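Local coordinates for nitrogenase molybdenum-iron protein alpha chain (Clostridium pasteurianum, PDB 4WES), which forms, with the beta chain, the molybdenum-iron component of nitrogenase, which reduces dinitrogen to ammonia at an iron-sulfur-molybdenum cluster, at residues 344-349 / 366-370. Numbering follows the deposited sequence.
With ICS (iron-sulfur-molybdenum cluster with interstitial carbon), chain F.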
ATOM      1  N   GLY A 344     -26.743 -23.548  -6.692  1.00  9.50           N
ATOM      2  CA  GLY A 344     -27.940 -23.092  -7.370  1.00  9.39           C
ATOM      3  C   GLY A 344     -28.789 -24.173  -8.008  1.00  8.81           C
ATOM      4  O   GLY A 344     -29.972 -24.364  -7.645  1.00 10.18           O
ATOM      5  N   GLY A 345     -28.211 -24.858  -8.997  1.00  8.18           N
ATOM      6  CA  GLY A 345     -28.949 -25.811  -9.743  1.00  9.01           C
ATOM      7  C   GLY A 345     -28.204 -27.022 -10.245  1.00  8.53           C
ATOM      8  O   GLY A 345     -28.840 -27.936 -10.765  1.00  9.75           O
ATOM      9  N   SER A 346     -26.871 -27.059 -10.115  1.00  8.60           N
ATOM     10  CA  SER A 346     -26.072 -28.179 -10.621  1.00  8.95           C
ATOM     11  C   SER A 346     -24.935 -28.567  -9.690  1.00  7.93           C
ATOM     12  O   SER A 346     -24.686 -29.748  -9.480  1.00  8.76           O
ATOM     13  CB  SER A 346     -25.543 -27.835 -12.017  1.00 10.20           C
ATOM     14  OG  SER A 346     -24.658 -28.794 -12.532  1.00 11.60           O
ATOM     15  N   ARG A 347     -24.199 -27.583  -9.166  1.00  8.42           N
ATOM     16  CA  ARG A 347     -22.888 -27.884  -8.573  1.00  8.65           C
ATOM     17  C   ARG A 347     -22.947 -28.649  -7.257  1.00  8.17           C
ATOM     18  O   ARG A 347     -21.987 -29.320  -6.886  1.00  9.15           O
ATOM     19  CB  ARG A 347     -22.070 -26.596  -8.449  1.00  9.20           C
ATOM     20  CG  ARG A 347     -21.617 -26.124  -9.820  1.00  8.83           C
ATOM     21  CD  ARG A 347     -20.826 -24.838  -9.711  1.00  9.15           C
ATOM     22  NE  ARG A 347     -20.416 -24.424 -11.055  1.00  9.52           N
ATOM     23  CZ  ARG A 347     -19.801 -23.299 -11.316  1.00  9.16           C
ATOM     24  NH1 ARG A 347     -19.429 -22.491 -10.361  1.00  9.59           N
ATOM     25  NH2 ARG A 347     -19.540 -23.000 -12.583  1.00 11.02           N
ATOM     26  N   SER A 348     -24.083 -28.598  -6.553  1.00  8.63           N
ATOM     27  CA  SER A 348     -24.248 -29.443  -5.364  1.00  9.24           C
ATOM     28  C   SER A 348     -24.032 -30.898  -5.692  1.00  9.15           C
ATOM     29  O   SER A 348     -23.587 -31.675  -4.845  1.00  9.92           O
ATOM     30  CB  SER A 348     -25.641 -29.253  -4.749  1.00 10.53           C
ATOM     31  OG  SER A 348     -25.914 -27.886  -4.594  1.00 11.90           O
ATOM     32  N   HIS A 349     -24.431 -31.274  -6.919  1.00  9.25           N
ATOM     33  CA  HIS A 349     -24.305 -32.642  -7.366  1.00  9.05           C
ATOM     34  C   HIS A 349     -22.938 -32.902  -8.008  1.00  8.76           C
ATOM     35  O   HIS A 349     -22.233 -33.870  -7.680  1.00  9.76           O
ATOM     36  CB  HIS A 349     -25.422 -32.966  -8.352  1.00  9.75           C
ATOM     37  CG  HIS A 349     -25.422 -34.379  -8.806  1.00 10.01           C
ATOM     38  ND1 HIS A 349     -26.116 -34.804  -9.920  1.00 11.50           N
ATOM     39  CD2 HIS A 349     -24.804 -35.475  -8.293  1.00 11.08           C
ATOM     40  CE1 HIS A 349     -25.930 -36.105 -10.049  1.00 12.65           C
ATOM     41  NE2 HIS A 349     -25.148 -36.535  -9.078  1.00 12.00           N
ATOM     42  N   GLY A 366     -28.414 -29.471  -1.276  1.00  9.75           N
ATOM     43  CA  GLY A 366     -29.634 -28.856  -1.760  1.00 10.44           C
ATOM     44  C   GLY A 366     -29.322 -27.909  -2.884  1.00  9.54           C
ATOM     45  O   GLY A 366     -28.158 -27.576  -3.144  1.00  9.91           O
ATOM     46  N   PHE A 367     -30.377 -27.436  -3.526  1.00  9.67           N
ATOM     47  CA  PHE A 367     -30.302 -26.443  -4.563  1.00  9.73           C
ATOM     48  C   PHE A 367     -31.208 -25.279  -4.273  1.00  9.58           C
ATOM     49  O   PHE A 367     -32.294 -25.445  -3.692  1.00 10.23           O
ATOM     50  CB  PHE A 367     -30.757 -27.048  -5.886  1.00  9.72           C
ATOM     51  CG  PHE A 367     -29.864 -28.110  -6.466  1.00 10.12           C
ATOM     52  CD1 PHE A 367     -28.556 -27.841  -6.869  1.00 11.00           C
ATOM     53  CD2 PHE A 367     -30.365 -29.400  -6.682  1.00 10.98           C
ATOM     54  CE1 PHE A 367     -27.778 -28.814  -7.483  1.00 11.76           C
ATOM     55  CE2 PHE A 367     -29.580 -30.363  -7.317  1.00 12.17           C
ATOM     56  CZ  PHE A 367     -28.294 -30.067  -7.700  1.00 11.60           C
ATOM     57  N   GLU A 368     -30.798 -24.089  -4.723  1.00 10.21           N
ATOM     58  CA  GLU A 368     -31.676 -22.921  -4.687  1.00  9.37           C
ATOM     59  C   GLU A 368     -32.917 -23.127  -5.534  1.00  8.71           C
ATOM     60  O   GLU A 368     -34.013 -22.753  -5.093  1.00  9.93           O
ATOM     61  CB  GLU A 368     -30.957 -21.667  -5.176  1.00  9.14           C
ATOM     62  CG  GLU A 368     -29.792 -21.150  -4.348  1.00 10.30           C
ATOM     63  CD  GLU A 368     -29.166 -19.887  -4.915  1.00 10.67           C
ATOM     64  OE1 GLU A 368     -28.006 -19.575  -4.467  1.00 11.26           O
ATOM     65  OE2 GLU A 368     -29.777 -19.192  -5.757  1.00 10.56           O
ATOM     66  N   PHE A 369     -32.744 -23.600  -6.768  1.00  9.02           N
ATOM     67  CA  PHE A 369     -33.816 -23.426  -7.764  1.00  9.41           C
ATOM     68  C   PHE A 369     -33.946 -24.582  -8.742  1.00  9.31           C
ATOM     69  O   PHE A 369     -34.661 -24.479  -9.739  1.00 10.16           O
ATOM     70  CB  PHE A 369     -33.590 -22.094  -8.534  1.00  9.39           C
ATOM     71  CG  PHE A 369     -32.217 -21.977  -9.145  1.00  8.95           C
ATOM     72  CD1 PHE A 369     -31.823 -22.769 -10.219  1.00  9.33           C
ATOM     73  CD2 PHE A 369     -31.310 -21.089  -8.612  1.00  9.28           C
ATOM     74  CE1 PHE A 369     -30.553 -22.729 -10.686  1.00  9.74           C
ATOM     75  CE2 PHE A 369     -30.021 -21.020  -9.116  1.00  9.73           C
ATOM     76  CZ  PHE A 369     -29.633 -21.861 -10.120  1.00  9.71           C
ATOM     77  N   ALA A 370     -33.257 -25.693  -8.477  1.00  9.16           N
ATOM     78  CA  ALA A 370     -33.383 -26.860  -9.329  1.00  9.86           C
ATOM     79  C   ALA A 370     -34.818 -27.379  -9.290  1.00  9.64           C
ATOM     80  O   ALA A 370     -35.603 -27.069  -8.397  1.00 10.86           O
ATOM     81  CB  ALA A 370     -32.425 -27.951  -8.877  1.00 11.30           C
TER
HETATM   82 FE1  ICS F 602     -25.958 -24.191 -14.051  1.00  8.52          FE
HETATM   83 MO1  ICS F 602     -24.210 -19.357  -9.364  1.00  7.47          MO
HETATM   84 FE2  ICS F 602     -26.733 -21.935 -12.877  1.00  8.08          FE
HETATM   85 FE3  ICS F 602     -24.151 -22.317 -13.451  1.00  8.15          FE
HETATM   86 FE4  ICS F 602     -25.329 -23.758 -11.555  1.00  8.18          FE
HETATM   87 FE5  ICS F 602     -24.709 -21.966  -9.802  1.00  7.79          FE
HETATM   88 FE6  ICS F 602     -26.051 -20.147 -11.151  1.00  7.80          FE
HETATM   89 FE7  ICS F 602     -23.543 -20.534 -11.674  1.00  7.73          FE
HETATM   90  CX  ICS F 602     -25.094 -21.830 -11.746  1.00  8.35           C
HETATM   91  S1A ICS F 602     -27.478 -23.999 -12.331  1.00  8.76           S
HETATM   92  S1B ICS F 602     -26.207 -20.504  -8.957  1.00  7.90           S
HETATM   93  S2A ICS F 602     -25.860 -22.130 -14.964  1.00  8.61           S
HETATM   94  S2B ICS F 602     -27.868 -20.092 -12.361  1.00  8.23           S
HETATM   95  S3A ICS F 602     -24.904 -24.178  -9.405  1.00  8.42           S
HETATM   96  S3B ICS F 602     -24.571 -18.542 -11.564  1.00  7.64           S
HETATM   97  S4A ICS F 602     -23.866 -24.545 -13.138  1.00  8.70           S
HETATM   98  S4B ICS F 602     -22.657 -21.075  -9.709  1.00  7.77           S
HETATM   99  S5A ICS F 602     -22.376 -20.959 -13.495  1.00  8.36           S
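Gly344 O accepts the backbone N-H of Phe369 at 3.0 Å, a nearly straight bond (N-H...O 160°) lying in the carbonyl plane. The same oxygen sits over the centre of the Phe369 ring, 3.3 Å above its plane. The ring reaches back there because its CG is tucked between its own N and carbonyl carbon (chi1 54°), which also brings Phe369 CZ within 3.4 Å of S2B of the iron-sulfur-molybdenum cluster. Farther along, Ser348 OG donates to Gly366 O at 2.7 Å, the donor tilted 30° from the carbonyl plane, and accepts from Val343 N; one buried hydroxyl thus serves the ends of two neighbouring parallel strands, 338-343 and 361-367. Between these two bonds the Phe367 side chain packs against the backbone of Gly345 and Ser346: Gly345 O lies over one face toward the rim, and CE1 comes to 3.3 Å from Ser346 N. The 344-347 backbone curves round one sulfide of the cluster, S3A, with Gly344 N 3.3 Å from it and the N-H groups of Gly345, Ser346 and Arg347 turned to it. Arg347, extended from CG to NE, lays one guanidinium face on S4B, while its NH1 is bonded to Leu481 O. Glu368 OE2 is taken by Gln182, a homocitrate-pocket residue, and His349 by Tyr427 and Glu433. With Gly344 O, Gly366 O and the Ser348 hydroxyl all bonded within the protein, the amides near S3A and the guanidinium over S4B make a setting that would probably stabilise negative charge on the cluster and tune its redox behaviour.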